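Local structure of transcription factor GAMBIF1 (Anopheles gambiae, 1BVO) at residues His69-Val74 with Leu100-Val105; Val143-Gln148 with Asp169-Lys174. The protein probably acts as a sequence-specific DNA-binding activator of RNA polymerase II transcription, a Dorsal homologue whose Rel-family specificity domain is bound to DNA in this structure. All blocks are in the same frame, centred on the assembly; numbering follows the deposited sequence.

Contact 1: His69-Val74 with Leu100-Val105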
ATOM      1  N   HIS C  69      -0.110   3.092 -21.650  1.00 45.91           N
ATOM      2  CA  HIS C  69      -0.173   2.223 -20.511  1.00 40.21           C
ATOM      3  C   HIS C  69       0.456   3.056 -19.432  1.00 42.73           C
ATOM      4  O   HIS C  69       1.526   3.625 -19.630  1.00 47.36           O
ATOM      5  CB  HIS C  69       0.631   0.956 -20.744  1.00 42.53           C
ATOM      6  CG  HIS C  69       0.426  -0.073 -19.678  1.00 43.34           C
ATOM      7  ND1 HIS C  69       0.586   0.224 -18.343  1.00 42.94           N
ATOM      8  CD2 HIS C  69       0.006  -1.350 -19.744  1.00 41.88           C
ATOM      9  CE1 HIS C  69       0.265  -0.844 -17.627  1.00 49.58           C
ATOM     10  NE2 HIS C  69      -0.092  -1.809 -18.450  1.00 47.66           N
ATOM     11  N   PRO C  70      -0.159   3.084 -18.242  1.00 44.93           N
ATOM     12  CA  PRO C  70       0.324   3.859 -17.085  1.00 47.37           C
ATOM     13  C   PRO C  70       1.794   3.682 -16.728  1.00 46.78           C
ATOM     14  O   PRO C  70       2.480   4.651 -16.402  1.00 52.95           O
ATOM     15  CB  PRO C  70      -0.588   3.388 -15.945  1.00 42.10           C
ATOM     16  CG  PRO C  70      -1.034   2.023 -16.402  1.00 50.62           C
ATOM     17  CD  PRO C  70      -1.332   2.279 -17.862  1.00 45.50           C
ATOM     18  N   HIS C  71       2.270   2.443 -16.800  1.00 46.18           N
ATOM     19  CA  HIS C  71       3.652   2.157 -16.454  1.00 45.15           C
ATOM     20  C   HIS C  71       4.707   3.079 -17.080  1.00 46.11           C
ATOM     21  O   HIS C  71       4.579   3.500 -18.235  1.00 46.02           O
ATOM     22  CB  HIS C  71       3.934   0.679 -16.674  1.00 41.11           C
ATOM     23  CG  HIS C  71       3.184  -0.208 -15.731  1.00 34.36           C
ATOM     24  ND1 HIS C  71       3.195  -1.572 -15.823  1.00 38.04           N
ATOM     25  CD2 HIS C  71       2.437   0.100 -14.644  1.00 28.87           C
ATOM     26  CE1 HIS C  71       2.495  -2.091 -14.814  1.00 36.85           C
ATOM     27  NE2 HIS C  71       2.030  -1.092 -14.089  1.00 38.53           N
ATOM     28  N   ASN C  72       5.674   3.483 -16.257  1.00 46.54           N
ATOM     29  CA  ASN C  72       6.740   4.376 -16.695  1.00 45.26           C
ATOM     30  C   ASN C  72       7.970   3.584 -17.084  1.00 45.87           C
ATOM     31  O   ASN C  72       8.242   2.513 -16.513  1.00 43.63           O
ATOM     32  CB  ASN C  72       7.123   5.341 -15.573  1.00 41.33           C
ATOM     33  CG  ASN C  72       5.950   6.122 -15.047  1.00 44.89           C
ATOM     34  OD1 ASN C  72       5.140   6.666 -15.811  1.00 41.97           O
ATOM     35  ND2 ASN C  72       5.827   6.162 -13.731  1.00 41.33           N
ATOM     36  N   LEU C  73       8.693   4.096 -18.070  1.00 42.12           N
ATOM     37  CA  LEU C  73       9.924   3.471 -18.496  1.00 38.79           C
ATOM     38  C   LEU C  73      11.027   4.305 -17.897  1.00 40.53           C
ATOM     39  O   LEU C  73      11.009   5.529 -18.005  1.00 41.08           O
ATOM     40  CB  LEU C  73      10.064   3.498 -20.004  1.00 30.89           C
ATOM     41  CG  LEU C  73       9.283   2.426 -20.744  1.00 32.42           C
ATOM     42  CD1 LEU C  73       9.606   2.487 -22.231  1.00 34.79           C
ATOM     43  CD2 LEU C  73       9.650   1.065 -20.191  1.00 41.62           C
ATOM     44  N   VAL C  74      11.927   3.666 -17.175  1.00 42.75           N
ATOM     45  CA  VAL C  74      13.022   4.396 -16.581  1.00 41.81           C
ATOM     46  C   VAL C  74      14.283   3.795 -17.172  1.00 49.27           C
ATOM     47  O   VAL C  74      14.269   2.657 -17.638  1.00 51.99           O
ATOM     48  CB  VAL C  74      12.971   4.297 -15.044  1.00 40.89           C
ATOM     49  CG1 VAL C  74      11.684   4.939 -14.532  1.00 31.12           C
ATOM     50  CG2 VAL C  74      13.053   2.859 -14.599  1.00 33.39           C
ATOM     51  N   LEU C 100      16.691  -0.088 -20.408  1.00 59.81           N
ATOM     52  CA  LEU C 100      15.267   0.226 -20.517  1.00 53.17           C
ATOM     53  C   LEU C 100      14.571  -0.637 -19.463  1.00 52.44           C
ATOM     54  O   LEU C 100      14.555  -1.877 -19.560  1.00 51.77           O
ATOM     55  CB  LEU C 100      14.741  -0.139 -21.916  1.00 41.77           C
ATOM     56  CG  LEU C 100      13.544   0.614 -22.526  1.00 37.18           C
ATOM     57  CD1 LEU C 100      13.878   2.085 -22.675  1.00 33.36           C
ATOM     58  CD2 LEU C 100      13.233   0.001 -23.875  1.00 43.46           C
ATOM     59  N   GLY C 101      14.054   0.010 -18.426  1.00 48.95           N
ATOM     60  CA  GLY C 101      13.386  -0.707 -17.357  1.00 46.35           C
ATOM     61  C   GLY C 101      11.931  -0.297 -17.234  1.00 44.65           C
ATOM     62  O   GLY C 101      11.543   0.798 -17.661  1.00 42.51           O
ATOM     63  N   ILE C 102      11.137  -1.150 -16.593  1.00 41.63           N
ATOM     64  CA  ILE C 102       9.723  -0.870 -16.461  1.00 39.73           C
ATOM     65  C   ILE C 102       9.360  -0.690 -15.007  1.00 41.52           C
ATOM     66  O   ILE C 102       9.592  -1.575 -14.174  1.00 47.01           O
ATOM     67  CB  ILE C 102       8.911  -1.973 -17.149  1.00 31.84           C
ATOM     68  CG1 ILE C 102       9.323  -2.027 -18.613  1.00 31.85           C
ATOM     69  CG2 ILE C 102       7.423  -1.690 -17.062  1.00 31.96           C
ATOM     70  CD1 ILE C 102       8.832  -3.230 -19.330  1.00 41.03           C
ATOM     71  N   GLN C 103       8.907   0.517 -14.696  1.00 41.68           N
ATOM     72  CA  GLN C 103       8.497   0.865 -13.348  1.00 45.33           C
ATOM     73  C   GLN C 103       6.984   0.881 -13.345  1.00 46.50           C
ATOM     74  O   GLN C 103       6.340   1.732 -13.969  1.00 47.34           O
ATOM     75  CB  GLN C 103       9.044   2.226 -12.946  1.00 49.51           C
ATOM     76  CG  GLN C 103       9.085   2.454 -11.451  1.00 57.85           C
ATOM     77  CD  GLN C 103      10.091   3.517 -11.061  1.00 62.93           C
ATOM     78  OE1 GLN C 103       9.761   4.706 -11.015  1.00 61.86           O
ATOM     79  NE2 GLN C 103      11.335   3.097 -10.790  1.00 62.54           N
ATOM     80  N   CYS C 104       6.416  -0.089 -12.655  1.00 46.81           N
ATOM     81  CA  CYS C 104       4.984  -0.229 -12.605  1.00 49.96           C
ATOM     82  C   CYS C 104       4.268   0.656 -11.621  1.00 48.82           C
ATOM     83  O   CYS C 104       4.593   0.717 -10.436  1.00 49.49           O
ATOM     84  CB  CYS C 104       4.615  -1.669 -12.308  1.00 48.16           C
ATOM     85  SG  CYS C 104       5.376  -2.221 -10.807  1.00 47.43           S
ATOM     86  N   VAL C 105       3.255   1.327 -12.141  1.00 50.94           N
ATOM     87  CA  VAL C 105       2.420   2.162 -11.323  1.00 53.38           C
ATOM     88  C   VAL C 105       1.450   1.176 -10.720  1.00 56.51           C
ATOM     89  O   VAL C 105       1.041   0.226 -11.387  1.00 53.04           O
ATOM     90  CB  VAL C 105       1.563   3.085 -12.154  1.00 56.52           C
ATOM     91  CG1 VAL C 105       1.208   4.290 -11.349  1.00 57.96           C
ATOM     92  CG2 VAL C 105       2.251   3.461 -13.441  1.00 59.95           C
TER
HETATM   93  O   HOH W   1       1.195  -2.206 -11.411  1.00 48.38           O
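P70 brings its ring atom CB to within 3.8 Å of V105 CG2, an apolar contact. The next residue, H71, carries most of the aromatic and polar side-chain contact. Its CG is anti to the carbonyl carbon (chi1 -67°), and the ring lies across C104, whose CB sits 3.4 Å from the ring centroid and 22° off the normal. This is a CH-pi contact over the face, displaced toward the NE2-CE1 rim. CE1 of H69 covers the opposite face over its centre, which leaves the H71 imidazole packed from both faces; a bond from H71 N to H69 ND1, 3.2 Å long, ties the H69 ring to the H71 backbone. V105 O meets the H71 ring at the edge and in plane, but the bond from H71 NE2 is weak: 3.2 Å, with 134° at the hydrogen.

With N72 regular strand pairing begins. N72 and Q103 form an antiparallel hydrogen-bonded pair, N72 N to Q103 O at 3.0 Å and Q103 N to N72 O at 2.8 Å. L73 and I102 are the non-hydrogen-bonded pair that follows; their side chains run side by side, with L73 CD2 3.5 Å from I102 CG1. V74 closes the pairing with G101, exchanging two more backbone bonds. On the face shared with N72, the methyls of V74 cross the extended chain of Q103 at about a right angle, beside its terminal amide.

The strand pair packs against its neighbours: L73 on V56 and C58 of strand 52-59 and on L145 of strand 142-152, while R117 of helix 107-120 donates to H69 O and H71 O, and the same helix covers P70 and V105.

Contact 2: Val143-Gln148 with Asp169-Lys174. With nucleotides of chain A.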
ATOM      1  N   VAL C 143       2.567  -5.163 -20.934  1.00 34.72           N
ATOM      2  CA  VAL C 143       2.744  -3.918 -21.644  1.00 34.15           C
ATOM      3  C   VAL C 143       3.421  -4.259 -22.938  1.00 32.63           C
ATOM      4  O   VAL C 143       3.761  -5.405 -23.199  1.00 36.93           O
ATOM      5  CB  VAL C 143       3.768  -2.993 -20.938  1.00 35.89           C
ATOM      6  CG1 VAL C 143       3.212  -2.437 -19.647  1.00 31.33           C
ATOM      7  CG2 VAL C 143       5.052  -3.779 -20.669  1.00 36.90           C
ATOM      8  N   ARG C 144       3.603  -3.249 -23.756  1.00 33.66           N
ATOM      9  CA  ARG C 144       4.347  -3.395 -24.988  1.00 42.50           C
ATOM     10  C   ARG C 144       5.092  -2.064 -25.065  1.00 43.92           C
ATOM     11  O   ARG C 144       4.653  -1.047 -24.504  1.00 43.07           O
ATOM     12  CB  ARG C 144       3.451  -3.522 -26.203  1.00 46.50           C
ATOM     13  CG  ARG C 144       2.497  -4.682 -26.249  1.00 47.02           C
ATOM     14  CD  ARG C 144       1.755  -4.562 -27.577  1.00 54.78           C
ATOM     15  NE  ARG C 144       0.623  -5.456 -27.751  1.00 54.04           N
ATOM     16  CZ  ARG C 144       0.648  -6.541 -28.508  1.00 57.57           C
ATOM     17  NH1 ARG C 144       1.750  -6.873 -29.165  1.00 57.69           N
ATOM     18  NH2 ARG C 144      -0.448  -7.279 -28.630  1.00 65.88           N
ATOM     19  N   LEU C 145       6.272  -2.102 -25.656  1.00 44.51           N
ATOM     20  CA  LEU C 145       7.076  -0.907 -25.811  1.00 39.84           C
ATOM     21  C   LEU C 145       6.613  -0.286 -27.111  1.00 41.02           C
ATOM     22  O   LEU C 145       6.399  -0.990 -28.112  1.00 41.31           O
ATOM     23  CB  LEU C 145       8.555  -1.282 -25.919  1.00 33.40           C
ATOM     24  CG  LEU C 145       9.115  -1.985 -24.684  1.00 32.77           C
ATOM     25  CD1 LEU C 145      10.524  -2.474 -24.949  1.00 35.09           C
ATOM     26  CD2 LEU C 145       9.071  -1.039 -23.507  1.00 26.94           C
ATOM     27  N   CYS C 146       6.424   1.021 -27.103  1.00 36.79           N
ATOM     28  CA  CYS C 146       6.006   1.699 -28.315  1.00 40.60           C
ATOM     29  C   CYS C 146       7.164   2.550 -28.821  1.00 44.21           C
ATOM     30  O   CYS C 146       7.759   3.325 -28.053  1.00 46.46           O
ATOM     31  CB  CYS C 146       4.802   2.582 -28.072  1.00 34.90           C
ATOM     32  SG  CYS C 146       4.048   3.138 -29.623  1.00 49.74           S
ATOM     33  N   PHE C 147       7.521   2.371 -30.088  1.00 41.58           N
ATOM     34  CA  PHE C 147       8.619   3.131 -30.654  1.00 39.43           C
ATOM     35  C   PHE C 147       8.108   4.139 -31.664  1.00 41.66           C
ATOM     36  O   PHE C 147       7.742   3.781 -32.776  1.00 38.95           O
ATOM     37  CB  PHE C 147       9.635   2.204 -31.323  1.00 38.79           C
ATOM     38  CG  PHE C 147      10.215   1.159 -30.397  1.00 41.83           C
ATOM     39  CD1 PHE C 147      11.337   1.434 -29.635  1.00 40.32           C
ATOM     40  CD2 PHE C 147       9.635  -0.096 -30.293  1.00 34.41           C
ATOM     41  CE1 PHE C 147      11.870   0.472 -28.773  1.00 40.76           C
ATOM     42  CE2 PHE C 147      10.152  -1.059 -29.443  1.00 37.37           C
ATOM     43  CZ  PHE C 147      11.277  -0.776 -28.679  1.00 38.38           C
ATOM     44  N   GLN C 148       8.024   5.398 -31.264  1.00 41.75           N
ATOM     45  CA  GLN C 148       7.593   6.419 -32.207  1.00 46.69           C
ATOM     46  C   GLN C 148       8.849   7.069 -32.728  1.00 52.90           C
ATOM     47  O   GLN C 148       9.588   7.705 -31.956  1.00 56.54           O
ATOM     48  CB  GLN C 148       6.773   7.497 -31.551  1.00 46.16           C
ATOM     49  CG  GLN C 148       5.386   7.125 -31.220  1.00 38.07           C
ATOM     50  CD  GLN C 148       4.809   8.178 -30.371  1.00 39.12           C
ATOM     51  OE1 GLN C 148       5.188   8.317 -29.195  1.00 37.51           O
ATOM     52  NE2 GLN C 148       3.978   9.024 -30.972  1.00 36.86           N
ATOM     53  N   ASP C 169       6.224  -6.960 -29.247  1.00 62.03           N
ATOM     54  CA  ASP C 169       5.454  -8.071 -28.725  1.00 61.86           C
ATOM     55  C   ASP C 169       5.218  -7.789 -27.257  1.00 60.67           C
ATOM     56  O   ASP C 169       5.890  -6.927 -26.671  1.00 65.63           O
ATOM     57  CB  ASP C 169       6.198  -9.386 -28.911  1.00 62.54           C
ATOM     58  CG  ASP C 169       6.414  -9.719 -30.380  1.00 66.59           C
ATOM     59  OD1 ASP C 169       5.917  -8.964 -31.250  1.00 58.38           O
ATOM     60  OD2 ASP C 169       7.080 -10.736 -30.664  1.00 75.68           O
ATOM     61  N   ILE C 170       4.266  -8.487 -26.658  1.00 54.76           N
ATOM     62  CA  ILE C 170       3.975  -8.233 -25.269  1.00 49.59           C
ATOM     63  C   ILE C 170       5.072  -8.621 -24.287  1.00 49.51           C
ATOM     64  O   ILE C 170       5.798  -9.607 -24.475  1.00 53.67           O
ATOM     65  CB  ILE C 170       2.651  -8.859 -24.868  1.00 49.96           C
ATOM     66  CG1 ILE C 170       1.556  -8.296 -25.774  1.00 56.57           C
ATOM     67  CG2 ILE C 170       2.342  -8.540 -23.407  1.00 42.04           C
ATOM     68  CD1 ILE C 170       0.300  -9.120 -25.811  1.00 61.73           C
ATOM     69  N   ILE C 171       5.214  -7.777 -23.269  1.00 48.14           N
ATOM     70  CA  ILE C 171       6.161  -7.960 -22.173  1.00 45.09           C
ATOM     71  C   ILE C 171       5.270  -8.182 -20.945  1.00 49.79           C
ATOM     72  O   ILE C 171       4.439  -7.317 -20.613  1.00 43.40           O
ATOM     73  CB  ILE C 171       7.001  -6.703 -21.927  1.00 43.36           C
ATOM     74  CG1 ILE C 171       7.947  -6.468 -23.091  1.00 33.09           C
ATOM     75  CG2 ILE C 171       7.770  -6.828 -20.623  1.00 33.32           C
ATOM     76  CD1 ILE C 171       8.567  -5.108 -23.062  1.00 41.06           C
ATOM     77  N   TYR C 172       5.479  -9.328 -20.292  1.00 48.67           N
ATOM     78  CA  TYR C 172       4.727  -9.781 -19.125  1.00 49.61           C
ATOM     79  C   TYR C 172       5.502  -9.705 -17.816  1.00 48.95           C
ATOM     80  O   TYR C 172       6.562 -10.315 -17.694  1.00 54.36           O
ATOM     81  CB  TYR C 172       4.317 -11.250 -19.325  1.00 52.69           C
ATOM     82  CG  TYR C 172       3.430 -11.541 -20.523  1.00 54.56           C
ATOM     83  CD1 TYR C 172       2.165 -10.966 -20.624  1.00 55.87           C
ATOM     84  CD2 TYR C 172       3.860 -12.372 -21.564  1.00 56.56           C
ATOM     85  CE1 TYR C 172       1.358 -11.195 -21.722  1.00 57.84           C
ATOM     86  CE2 TYR C 172       3.046 -12.609 -22.682  1.00 58.66           C
ATOM     87  CZ  TYR C 172       1.797 -12.007 -22.748  1.00 59.46           C
ATOM     88  OH  TYR C 172       1.001 -12.157 -23.857  1.00 60.17           O
ATOM     89  N   ASP C 173       4.941  -9.059 -16.797  1.00 53.92           N
ATOM     90  CA  ASP C 173       5.622  -8.971 -15.497  1.00 52.63           C
ATOM     91  C   ASP C 173       5.927 -10.349 -14.928  1.00 57.63           C
ATOM     92  O   ASP C 173       5.027 -11.156 -14.641  1.00 59.60           O
ATOM     93  CB  ASP C 173       4.818  -8.166 -14.466  1.00 52.00           C
ATOM     94  CG  ASP C 173       5.598  -7.907 -13.180  1.00 47.11           C
ATOM     95  OD1 ASP C 173       6.717  -8.432 -13.017  1.00 53.46           O
ATOM     96  OD2 ASP C 173       5.099  -7.147 -12.331  1.00 55.17           O
ATOM     97  N   LYS C 174       7.221 -10.602 -14.794  1.00 62.07           N
ATOM     98  CA  LYS C 174       7.759 -11.844 -14.292  1.00 64.86           C
ATOM     99  C   LYS C 174       7.640 -11.930 -12.768  1.00 66.97           C
ATOM    100  O   LYS C 174       8.438 -11.319 -12.041  1.00 64.75           O
ATOM    101  CB  LYS C 174       9.227 -11.963 -14.715  1.00 64.06           C
ATOM    102  CG  LYS C 174       9.882 -13.237 -14.256  1.00 67.82           C
ATOM    103  CD  LYS C 174      11.340 -13.334 -14.627  1.00 66.10           C
ATOM    104  CE  LYS C 174      11.936 -14.524 -13.900  1.00 64.17           C
ATOM    105  NZ  LYS C 174      13.405 -14.592 -13.949  1.00 66.57           N
TER
ATOM    106  P    DG A   4      15.859 -14.227 -11.183  0.50 28.24           P
ATOM    107  OP1  DG A   4      15.934 -15.647 -11.701  0.50 28.47           O
ATOM    108  OP2  DG A   4      15.121 -13.342 -12.144  0.50 24.17           O
ATOM    109  O5'  DG A   4      15.164 -14.514  -9.822  0.50 23.53           O
ATOM    110  C5'  DG A   4      15.843 -15.201  -8.810  0.50 24.13           C
ATOM    111  C4'  DG A   4      15.038 -15.034  -7.529  0.50 23.98           C
ATOM    112  O4'  DG A   4      15.018 -13.653  -7.070  0.50 23.19           O
ATOM    113  C3'  DG A   4      13.564 -15.283  -7.782  0.50 27.54           C
ATOM    114  O3'  DG A   4      13.093 -16.013  -6.654  0.50 31.55           O
ATOM    115  C2'  DG A   4      12.913 -13.888  -7.765  0.50 24.95           C
ATOM    116  C1'  DG A   4      13.747 -13.275  -6.636  0.50 18.74           C
ATOM    117  N9   DG A   4      13.688 -11.809  -6.449  0.50 14.91           N
ATOM    118  C8   DG A   4      13.535 -10.732  -7.305  0.50 11.48           C
ATOM    119  N7   DG A   4      13.531  -9.526  -6.783  0.50  6.56           N
ATOM    120  C5   DG A   4      13.678  -9.861  -5.406  0.50 11.36           C
ATOM    121  C6   DG A   4      13.737  -8.985  -4.284  0.50 11.92           C
ATOM    122  O6   DG A   4      13.642  -7.725  -4.369  0.50 11.66           O
ATOM    123  N1   DG A   4      13.909  -9.649  -3.086  0.50  9.35           N
ATOM    124  C2   DG A   4      13.997 -11.023  -3.029  0.50 13.94           C
ATOM    125  N2   DG A   4      14.190 -11.409  -1.742  0.50 19.48           N
ATOM    126  N3   DG A   4      13.939 -11.857  -4.046  0.50 11.50           N
ATOM    127  C4   DG A   4      13.797 -11.196  -5.202  0.50 11.55           C
TER
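V143 and I171 form a single antiparallel hydrogen-bonded pair, V143 N to I171 O at 2.9 Å and I171 N to V143 O at 2.8 Å, the second nearly straight at 174°. On the buried face V143 CG2 lies 3.7 Å from I171 CB, and the far end of the isoleucine, CD1, reaches the branch point of L145, 3.6 Å from its CG. On the other side of the sheet I170 meets R144. The arginine chain is extended from CG to NE and crosses I170 obliquely, with I170 CG1 over the centre of one guanidinium face, 3.4 Å above the plane. I170 CG2 in turn lies over the Y172 ring, toward its rim.

These residues belong to the beta hairpin of strands 142-152 and 159-172, the latter an outermost strand, within this chain, of an antiparallel sheet in this p53-like Rel homology domain. Two nitrogens of the guanidinium covered by I170 CG1 also donate to backbone carbonyls, NH2 to K61 O and NH1 to S168 O. D169 OD1, 5.1 Å from R144 NH1, is a nearby opposite charge without a salt bridge.

Beyond the hairpin the chain turns to the nucleic acid. K174, stretched out past a CG anti to its backbone N (chi1 -179°), donates from NZ to phosphate oxygen OP2 of DG4 of chain A at 2.8 Å, a bond to the DNA backbone rather than to a base.

Contact 1 is the more fully buried and more extensive of the two, with 586 Å² covered against 325 Å² in contact 2, and its four regular backbone bonds compare with two. Strand 142-152 carries the first segment of contact 2 and is also a strand on which contact 1 packs. Their buried side chains meet in the interior: L73 and L100 both pack on L145, and H69 and H71 on V143. The centres of contact 1 and contact 2 are about 10 Å apart. Their chemistry diverges. Contact 1 adds an H71 imidazole with a weak NE2 bond at its loop end, whereas contact 2, at a strand outermost within this chain, has an arginine guanidinium packed against an isoleucine side chain at a partly exposed surface and continues into a lysine hydrogen-bonded to a DNA phosphate oxygen.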